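Local coordinates for protein dTDP-glucose 4,6-dehydratase (Klebsiella pneumoniae, PDB 5U4Q) that binds NAD and probably catalyses the dehydration of dTDP-glucose to a 4-keto-6-deoxy sugar, at residues I275-E280 against D322-F327; L163-Y168 against I174-L179. All coordinates share one frame; numbering follows the deposited sequence.

Contact 1: residues I275-E280 against D322-F327; sequences ITALEE and DGVKNF
Two helices of the smaller, C-terminal part of this extended short-chain dehydrogenase fold, 271-282 and 320-334, meet here, with V324 touching A277 and L278. Both branches of the valine are used. CG1, anti to the backbone N (chi1 167°), lies 3.9 Å from A277 CB, and CG2 reaches the same methyl at 4.0 Å, so the alanine faces the fork of the valine. CG1 also rests on the backbone of the facing helix, 3.8 Å from A277 O and equally near the amide N of L278. From the next position L278 brings in one branch, its CD2 4.0 Å from V324 CG1, the two side chains meeting at a slant. The backbones come nearest at L278 and V324, whose CA atoms are 6.4 Å apart. No hydrogen bond crosses the interface; on the outer side E280 OE2 and K325 NZ carry opposite charges but stay 4.9 Å from each other. Helix 194-203 packs against both partners: L278 lies on F198 and T199, and F327 reaches T199 from helix 320-334. E279, turned away from V324, ties helix 271-282 to the strand 288-291 region through K288 and the A286 amide.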
# COMPACT_ATOMS: atom_id res chain seq x y z
N ILE A 275 18.41 22.93 -18.44
CA ILE A 275 19.14 22.49 -19.62
C ILE A 275 20.09 23.59 -20.09
O ILE A 275 21.25 23.32 -20.36
CB ILE A 275 18.18 22.07 -20.75
CG1 ILE A 275 17.33 20.90 -20.27
CG2 ILE A 275 18.97 21.68 -22.01
CD1 ILE A 275 16.32 20.43 -21.28
N THR A 276 19.60 24.82 -20.18
CA THR A 276 20.44 25.92 -20.64
C THR A 276 21.65 26.10 -19.73
O THR A 276 22.79 26.28 -20.20
CB THR A 276 19.65 27.23 -20.71
OG1 THR A 276 18.54 27.05 -21.61
CG2 THR A 276 20.52 28.37 -21.18
N ALA A 277 21.41 26.04 -18.42
CA ALA A 277 22.50 26.18 -17.45
C ALA A 277 23.52 25.04 -17.59
O ALA A 277 24.72 25.26 -17.45
CB ALA A 277 21.95 26.24 -16.04
N LEU A 278 23.04 23.81 -17.78
CA LEU A 278 23.96 22.68 -18.00
C LEU A 278 24.77 22.86 -19.26
O LEU A 278 25.97 22.57 -19.27
CB LEU A 278 23.22 21.35 -18.11
CG LEU A 278 22.96 20.56 -16.85
CD1 LEU A 278 22.14 19.34 -17.23
CD2 LEU A 278 24.27 20.13 -16.18
N GLU A 279 24.12 23.32 -20.32
CA GLU A 279 24.83 23.55 -21.59
C GLU A 279 25.99 24.52 -21.43
O GLU A 279 27.10 24.28 -21.94
CB GLU A 279 23.84 24.02 -22.65
CG GLU A 279 22.94 22.91 -23.17
CD GLU A 279 21.89 23.41 -24.15
OE1 GLU A 279 21.51 24.61 -24.07
OE2 GLU A 279 21.46 22.60 -24.99
N GLU A 280 25.76 25.59 -20.68
CA GLU A 280 26.77 26.59 -20.40
C GLU A 280 27.91 26.01 -19.57
O GLU A 280 29.08 26.28 -19.84
CB GLU A 280 26.17 27.77 -19.65
CG GLU A 280 27.16 28.90 -19.35
CD GLU A 280 26.60 29.96 -18.43
OE1 GLU A 280 26.79 31.16 -18.73
OE2 GLU A 280 25.98 29.60 -17.39
N ASP A 322 23.49 28.13 -9.16
CA ASP A 322 24.47 27.53 -8.28
C ASP A 322 24.36 26.02 -8.20
O ASP A 322 25.39 25.32 -8.16
CB ASP A 322 24.34 28.12 -6.87
CG ASP A 322 24.90 29.51 -6.77
OD1 ASP A 322 25.76 29.91 -7.59
OD2 ASP A 322 24.50 30.21 -5.82
N GLY A 323 23.14 25.50 -8.13
CA GLY A 323 22.94 24.06 -8.05
C GLY A 323 23.54 23.32 -9.24
O GLY A 323 24.19 22.28 -9.10
N VAL A 324 23.34 23.88 -10.43
CA VAL A 324 23.88 23.28 -11.64
C VAL A 324 25.41 23.32 -11.63
O VAL A 324 26.05 22.32 -11.95
CB VAL A 324 23.32 23.97 -12.90
CG1 VAL A 324 24.12 23.56 -14.14
CG2 VAL A 324 21.85 23.67 -13.04
N LYS A 325 25.98 24.47 -11.25
CA LYS A 325 27.44 24.58 -11.14
C LYS A 325 27.99 23.56 -10.12
O LYS A 325 29.02 22.92 -10.37
CB LYS A 325 27.88 25.99 -10.77
CG LYS A 325 27.66 27.02 -11.89
CD LYS A 325 27.92 28.42 -11.36
CE LYS A 325 27.60 29.48 -12.40
NZ LYS A 325 28.77 29.62 -13.31
N ASN A 326 27.29 23.39 -9.00
CA ASN A 326 27.72 22.43 -7.97
C ASN A 326 27.72 21.01 -8.52
O ASN A 326 28.67 20.22 -8.31
CB ASN A 326 26.82 22.51 -6.73
CG ASN A 326 26.96 23.83 -5.97
OD1 ASN A 326 27.90 24.59 -6.19
ND2 ASN A 326 26.01 24.11 -5.11
N PHE A 327 26.68 20.68 -9.27
CA PHE A 327 26.59 19.38 -9.86
C PHE A 327 27.74 19.11 -10.82
O PHE A 327 28.38 18.06 -10.78
CB PHE A 327 25.25 19.13 -10.58
CG PHE A 327 25.21 17.79 -11.22
CD1 PHE A 327 24.97 16.67 -10.43
CD2 PHE A 327 25.54 17.60 -12.55
CE1 PHE A 327 25.04 15.40 -10.96
CE2 PHE A 327 25.61 16.33 -13.08
CZ PHE A 327 25.36 15.23 -12.28

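Contact 2: residues L163-Y168 against I174-L179; sequences LMAHTY and IPTTGL
Y168 and I174 touch across the turn where helix 153-172 gives way to strand 176-185, an alpha-to-beta connection of the Rossmann-type domain. Van der Waals contact is made in two places. At the first, an apolar one, I174 CD1 sits at the edge of the Y168 ring, near its plane, 3.9 Å from CD2; the two side chains run side by side in the same direction. With CG1 of I174 anti to its carbonyl carbon (chi1 -56°), the ethyl arm carries CD1 to that edge and within 4.1 Å of Y168 CB. At the second, the methyl of A165 lies against the hydroxyl and CB of T176, its CB 3.7 Å from OG1 and 4.0 Å from the threonine CB. The CA atoms of A165 and T176, like those of Y168 and I174, are 6.3 Å apart.

No hydrogen bond joins the two segments; their polar ends have other partners. T176 OG1, held between the backbone N and carbonyl carbon (chi1 64°), bonds to S169 OG, and the same serine hydroxyl bonds to I174 O, linking the helix end to the start of the strand. Y168 OH is hydrogen-bonded to E114 OE2.

Helix 98-118 packs beside the contact, with Y109 on A165 and L110 on Y168. Strand 176-185 lies between strands 123-129 and 258-263 in the parallel sheet, while H166 ND1 is hydrogen-bonded to P150 O of the second subunit.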
# COMPACT_ATOMS: atom_id res chain seq x y z
N LEU A 163 -0.02 4.47 4.98
CA LEU A 163 -1.12 3.78 5.67
C LEU A 163 -0.60 2.93 6.81
O LEU A 163 -1.17 2.91 7.90
CB LEU A 163 -1.94 2.93 4.71
CG LEU A 163 -2.79 3.69 3.69
CD1 LEU A 163 -3.10 2.76 2.53
CD2 LEU A 163 -4.05 4.26 4.32
N MSE A 164 0.49 2.22 6.53
CA MSE A 164 1.11 1.36 7.53
C MSE A 164 1.67 2.20 8.67
O MSE A 164 1.53 1.84 9.84
CB MSE A 164 2.16 0.46 6.85
CG MSE A 164 1.50 -0.47 5.83
SE MSE A 164 2.78 -1.18 4.49
CE MSE A 164 3.86 -2.33 5.65
N ALA A 165 2.31 3.32 8.34
CA ALA A 165 2.83 4.24 9.35
C ALA A 165 1.68 4.72 10.26
O ALA A 165 1.82 4.73 11.50
CB ALA A 165 3.54 5.44 8.72
N HIS A 166 0.56 5.05 9.65
CA HIS A 166 -0.59 5.53 10.44
C HIS A 166 -1.01 4.47 11.46
O HIS A 166 -1.20 4.78 12.65
CB HIS A 166 -1.79 5.86 9.59
CG HIS A 166 -2.90 6.42 10.40
ND1 HIS A 166 -3.92 5.65 10.93
CD2 HIS A 166 -3.06 7.67 10.90
CE1 HIS A 166 -4.67 6.41 11.71
NE2 HIS A 166 -4.18 7.64 11.70
N THR A 167 -1.14 3.22 11.01
CA THR A 167 -1.54 2.15 11.93
C THR A 167 -0.54 1.92 13.08
O THR A 167 -0.94 1.67 14.20
CB THR A 167 -1.80 0.78 11.23
OG1 THR A 167 -0.56 0.19 10.82
CG2 THR A 167 -2.69 0.90 10.06
N TYR A 168 0.75 2.00 12.81
CA TYR A 168 1.76 1.82 13.84
C TYR A 168 1.80 3.00 14.81
O TYR A 168 2.00 2.81 16.03
CB TYR A 168 3.12 1.47 13.22
CG TYR A 168 3.25 -0.02 13.02
CD1 TYR A 168 2.37 -0.72 12.21
CD2 TYR A 168 4.23 -0.74 13.69
CE1 TYR A 168 2.45 -2.10 12.08
CE2 TYR A 168 4.33 -2.12 13.54
CZ TYR A 168 3.42 -2.79 12.76
OH TYR A 168 3.47 -4.17 12.61
N ILE A 174 4.32 5.08 18.01
CA ILE A 174 5.58 5.38 17.35
C ILE A 174 5.36 6.66 16.53
O ILE A 174 4.51 6.66 15.64
CB ILE A 174 5.97 4.27 16.37
CG1 ILE A 174 6.03 2.92 17.10
CG2 ILE A 174 7.32 4.59 15.72
CD1 ILE A 174 5.93 1.71 16.18
N PRO A 175 6.11 7.73 16.81
CA PRO A 175 5.90 8.92 16.01
C PRO A 175 6.45 8.75 14.60
O PRO A 175 7.57 8.30 14.45
CB PRO A 175 6.65 10.01 16.79
CG PRO A 175 6.74 9.44 18.20
CD PRO A 175 7.02 8.01 17.92
N THR A 176 5.64 9.06 13.60
CA THR A 176 6.07 8.88 12.21
C THR A 176 5.86 10.13 11.41
O THR A 176 4.81 10.82 11.55
CB THR A 176 5.36 7.70 11.52
OG1 THR A 176 3.94 7.94 11.40
CG2 THR A 176 5.60 6.39 12.25
N THR A 177 6.86 10.46 10.58
CA THR A 177 6.77 11.56 9.64
C THR A 177 7.16 11.07 8.24
O THR A 177 8.31 10.66 8.01
CB THR A 177 7.68 12.75 10.03
OG1 THR A 177 7.40 13.18 11.35
CG2 THR A 177 7.45 13.92 9.05
N GLY A 178 6.21 11.12 7.30
CA GLY A 178 6.48 10.79 5.92
C GLY A 178 6.75 12.05 5.11
O GLY A 178 6.14 13.09 5.33
N LEU A 179 7.68 11.95 4.17
CA LEU A 179 8.07 13.10 3.34
C LEU A 179 7.85 12.77 1.87
O LEU A 179 8.47 11.85 1.34
CB LEU A 179 9.53 13.43 3.58
CG LEU A 179 9.90 13.85 4.99
CD1 LEU A 179 11.40 14.01 5.13
CD2 LEU A 179 9.20 15.13 5.40

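Both contacts are buried where they touch, but contact 1 has exposed, charged residues on its outer side, whereas nearly all of contact 2 is enclosed. They share no helix or strand and lie on opposite sides of the chain's centre, their centres 37 Å apart. Contact 1 joins two helices far apart in sequence through aliphatic side chains and a stretch of backbone; contact 2 sets a helix on the strand that follows it almost at once, mixing aliphatic, aromatic and hydroxyl chemistry. Their surroundings differ too: the second subunit reaches the helix of contact 2, while no other chain of the assembly touches the segments of contact 1.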